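Side-chain contacts in putative exported protein (Bacteroides fragilis NCTC 9343, PDB 3IEE), which is of unknown function but is probably an exported lipoprotein, built mainly of alpha-helices and carrying a DUF3829-like C-terminal domain: residues T181-S184 against I185-Y189; L202-A205 against E206-Q210. All coordinates share one frame; numbering follows the deposited sequence.

Contact 1. Residues T181-S184 against I185-Y189; sequences TMQS and ILNLY
Gln183 and Asn187, one helical turn apart, join their side-chain amides by a hydrogen bond from Gln183 NE2 to Asn187 OD1 (3.0 Å) in the conformer described; Gln183 has a second one, so the link is probably not permanent. The glutamine sends CG anti to its own N (chi1 -172°) and then bends at chi2, which carries the amide along the helix axis to its partner. The acceptor lies close to the plane of the Gln183 amide, whereas the donor stands above the carbonyl plane of Asn187, well off its lone pairs; the two amide planes are 33° apart. Asn187 CG also rests 3.1 Å from Gln183 O, the carbonyl that already accepts from Asn187 N.

Regular i to i+4 backbone bonds hold the rest: Ile185 N to Thr181 O, Leu186 N to Met182 O (2.9 Å) and Leu188 N to Ser184 O. This is the C-terminal part of helix 169-189, around which helices 197-215, 224-247 and 255-268 pack, with Gln145 of helix 123-162 at Ser184.

The aliphatic side chains lie mainly against backbone carbonyl oxygens. Ile185 CG1 sits 3.3 Å from Thr181 O, and Leu186 CG packs 3.4 Å from Met182 O. Between side chains, Thr181 CG2 approaches Ile185 CD1 at 4.3 Å. The buried hydroxyls are satisfied: Thr181 OG1 by Lys177 O and Gln210, Ser184 OG by Gln145.

Contact 2. Residues L202-A205 against E206-Q210; sequences LKVA and ELTKQ
Helix 197-215 carries an i to i+3 salt bridge on one side, made by Lys203 and Glu206, and a threonine bonded back to its own helix on another. Lys203 NZ donates to Glu206 OE1 at 3.0 Å, meeting it on the syn side and 22° out of the carboxylate plane. The lysine chain bends at both chi2 and chi3, which brings its methylenes beside the carboxylate as well, with CD 3.5 Å from Glu206 OE1. Glu206 reaches out extended beyond CG, and that CG lies over Leu202 O.

On Thr208 the hydroxyl stands beside the backbone N (chi1 -62°), pointing back toward the N-terminal end of the helix, and OG1 donates to Val204 O at 2.9 Å. The same oxygen takes the backbone bond from Thr208 N (2.8 Å), the two donors arriving from opposite faces of the carbonyl plane. Leu207 N bonds to Lys203 O, while the Val204 and Leu207 side chains turn to helix 224-247.

Lys209 folds back along the helix, its CG 3.5 Å from Ala205 O, and its NZ gives a hydrogen bond to a water (2.7 Å). Two carbonyls thus each accept from a second donor besides their helical N-H, Val204 O from the Thr208 hydroxyl and Leu202 O from the water held by Lys209 NZ, and the nearby ammonium of Lys203 would probably favour the charged form of Glu206.

How the contacts relate
Contact 1 lies near the centre of the chain and is mostly buried, while contact 2 is farther out and partly open to solvent. Each is a run of about two and a half turns within one helix, on consecutive helices 169-189 and 197-215, which pack side by side. Thr181 OG1 and Gln210 OE1 are 2.6 Å apart, a probable hydrogen bond between them; Met182 CG meets Leu207 CD2 at 3.6 Å, and the Lys203 chain lies against Ser184 and Ile185. Their chemistry follows their place: contact 1 relies on a neutral amide pair and aliphatic groups, whereas residues 202-210 add charged side chains and a water. Both helices also meet helix 224-247, through Met182 and Leu207 among others.

Contact 1. Residues T181-S184 against I185-Y189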
# COMPACT_ATOMS: atom_id res chain seq x y z
N THR A 181 -3.27 -5.41 -6.03
CA THR A 181 -3.39 -6.45 -5.04
C THR A 181 -2.01 -6.86 -4.56
O THR A 181 -1.82 -7.08 -3.33
CB THR A 181 -4.19 -7.69 -5.56
OG1 THR A 181 -5.42 -7.27 -6.20
CG2 THR A 181 -4.56 -8.62 -4.41
N MSE A 182 -1.04 -7.04 -5.47
CA MSE A 182 0.35 -7.36 -5.06
C MSE A 182 0.93 -6.29 -4.13
O MSE A 182 1.56 -6.61 -3.12
CB MSE A 182 1.25 -7.60 -6.26
CG MSE A 182 0.89 -8.93 -6.97
SE MSE A 182 2.21 -9.36 -8.35
CE MSE A 182 1.60 -8.12 -9.73
N GLN A 183 0.69 -5.02 -4.46
CA GLN A 183 1.21 -3.93 -3.61
C GLN A 183 0.56 -3.95 -2.23
O GLN A 183 1.20 -3.66 -1.22
CB GLN A 183 1.03 -2.58 -4.32
CG GLN A 183 1.70 -1.43 -3.62
CD GLN A 183 3.21 -1.59 -3.56
OE1 GLN A 183 3.86 -1.59 -4.60
NE2 GLN A 183 3.77 -1.77 -2.36
N SER A 184 -0.73 -4.29 -2.19
CA SER A 184 -1.44 -4.40 -0.92
C SER A 184 -0.83 -5.51 -0.05
O SER A 184 -0.68 -5.40 1.19
CB SER A 184 -2.92 -4.68 -1.16
OG SER A 184 -3.57 -4.57 0.06
N ILE A 185 -0.48 -6.62 -0.71
CA ILE A 185 0.13 -7.74 0.00
C ILE A 185 1.52 -7.34 0.53
O ILE A 185 1.88 -7.63 1.71
CB ILE A 185 0.26 -8.99 -0.92
CG1 ILE A 185 -1.15 -9.57 -1.20
CG2 ILE A 185 1.30 -10.00 -0.33
CD1 ILE A 185 -1.27 -10.56 -2.37
N LEU A 186 2.30 -6.66 -0.31
CA LEU A 186 3.62 -6.12 0.14
C LEU A 186 3.49 -5.21 1.37
O LEU A 186 4.24 -5.35 2.36
CB LEU A 186 4.32 -5.38 -1.00
CG LEU A 186 4.79 -6.25 -2.18
CD1 LEU A 186 5.28 -5.34 -3.29
CD2 LEU A 186 5.83 -7.26 -1.75
N ASN A 187 2.55 -4.29 1.31
CA ASN A 187 2.32 -3.34 2.42
C ASN A 187 1.90 -4.02 3.73
O ASN A 187 2.29 -3.57 4.83
CB ASN A 187 1.28 -2.25 2.04
CG ASN A 187 1.71 -1.38 0.86
OD1 ASN A 187 2.88 -1.35 0.48
ND2 ASN A 187 0.75 -0.72 0.25
N LEU A 188 1.12 -5.11 3.64
CA LEU A 188 0.81 -5.93 4.84
C LEU A 188 2.02 -6.68 5.32
O LEU A 188 2.31 -6.72 6.53
CB LEU A 188 -0.33 -6.94 4.60
CG LEU A 188 -1.77 -6.46 4.37
CD1 LEU A 188 -2.58 -7.55 3.62
CD2 LEU A 188 -2.48 -6.03 5.67
N TYR A 189 2.74 -7.30 4.38
CA TYR A 189 3.91 -8.11 4.74
C TYR A 189 4.95 -7.24 5.49
O TYR A 189 5.64 -7.72 6.37
CB TYR A 189 4.52 -8.84 3.53
CG TYR A 189 5.68 -9.68 3.99
CD1 TYR A 189 5.47 -10.85 4.74
CD2 TYR A 189 6.99 -9.26 3.83
CE1 TYR A 189 6.56 -11.58 5.25
CE2 TYR A 189 8.04 -9.97 4.35
CZ TYR A 189 7.84 -11.13 5.05
OH TYR A 189 8.91 -11.85 5.58

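Contact 2. Residues L202-A205 against E206-Q210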
# COMPACT_ATOMS: atom_id res chain seq x y z
N LEU A 202 -5.77 -13.90 2.96
CA LEU A 202 -7.01 -13.47 2.35
C LEU A 202 -6.69 -12.73 1.05
O LEU A 202 -7.31 -12.97 -0.00
CB LEU A 202 -7.74 -12.52 3.31
CG LEU A 202 -9.17 -12.16 2.95
CD1 LEU A 202 -10.07 -13.40 2.77
CD2 LEU A 202 -9.71 -11.26 4.06
N LYS A 203 -5.71 -11.84 1.11
CA LYS A 203 -5.35 -11.09 -0.08
C LYS A 203 -4.69 -11.97 -1.16
O LYS A 203 -4.88 -11.73 -2.36
CB LYS A 203 -4.43 -9.91 0.25
CG LYS A 203 -5.08 -8.84 1.12
CD LYS A 203 -6.25 -8.14 0.46
CE LYS A 203 -5.81 -7.00 -0.47
NZ LYS A 203 -6.98 -6.23 -1.02
N VAL A 204 -3.93 -12.99 -0.75
CA VAL A 204 -3.38 -13.98 -1.69
C VAL A 204 -4.50 -14.76 -2.36
O VAL A 204 -4.48 -15.04 -3.59
CB VAL A 204 -2.38 -14.92 -1.02
CG1 VAL A 204 -2.06 -16.09 -1.96
CG2 VAL A 204 -1.14 -14.14 -0.57
N ALA A 205 -5.57 -15.04 -1.60
CA ALA A 205 -6.73 -15.71 -2.18
C ALA A 205 -7.44 -14.79 -3.18
O ALA A 205 -7.92 -15.25 -4.21
CB ALA A 205 -7.70 -16.19 -1.04
N GLU A 206 -7.50 -13.49 -2.91
CA GLU A 206 -8.07 -12.52 -3.88
C GLU A 206 -7.22 -12.49 -5.13
O GLU A 206 -7.75 -12.50 -6.27
CB GLU A 206 -8.13 -11.12 -3.32
CG GLU A 206 -9.14 -10.92 -2.22
CD GLU A 206 -9.08 -9.52 -1.60
OE1 GLU A 206 -8.44 -8.59 -2.20
OE2 GLU A 206 -9.66 -9.38 -0.49
N LEU A 207 -5.91 -12.41 -4.93
CA LEU A 207 -4.99 -12.39 -6.07
C LEU A 207 -5.17 -13.65 -6.92
O LEU A 207 -5.16 -13.60 -8.16
CB LEU A 207 -3.56 -12.20 -5.59
CG LEU A 207 -2.51 -12.02 -6.70
CD1 LEU A 207 -2.83 -10.91 -7.71
CD2 LEU A 207 -1.14 -11.80 -6.05
N THR A 208 -5.30 -14.78 -6.25
CA THR A 208 -5.52 -16.05 -6.96
C THR A 208 -6.81 -16.03 -7.81
O THR A 208 -6.80 -16.44 -8.96
CB THR A 208 -5.49 -17.21 -5.99
OG1 THR A 208 -4.20 -17.29 -5.35
CG2 THR A 208 -5.82 -18.53 -6.71
N LYS A 209 -7.93 -15.54 -7.23
CA LYS A 209 -9.16 -15.36 -7.98
C LYS A 209 -8.97 -14.44 -9.17
O LYS A 209 -9.49 -14.73 -10.27
CB LYS A 209 -10.27 -14.80 -7.09
CG LYS A 209 -10.79 -15.78 -6.09
CD LYS A 209 -11.76 -15.08 -5.07
CE LYS A 209 -11.53 -15.55 -3.58
NZ LYS A 209 -11.27 -14.40 -2.55
N GLN A 210 -8.23 -13.33 -8.99
CA GLN A 210 -7.94 -12.43 -10.11
C GLN A 210 -7.15 -13.16 -11.20
O GLN A 210 -7.40 -13.02 -12.42
CB GLN A 210 -7.20 -11.17 -9.60
CG GLN A 210 -8.11 -10.32 -8.70
CD GLN A 210 -7.41 -9.37 -7.81
OE1 GLN A 210 -6.21 -9.13 -7.91
NE2 GLN A 210 -8.19 -8.85 -6.86
O HOH W 1 -10.14 -13.51 -0.25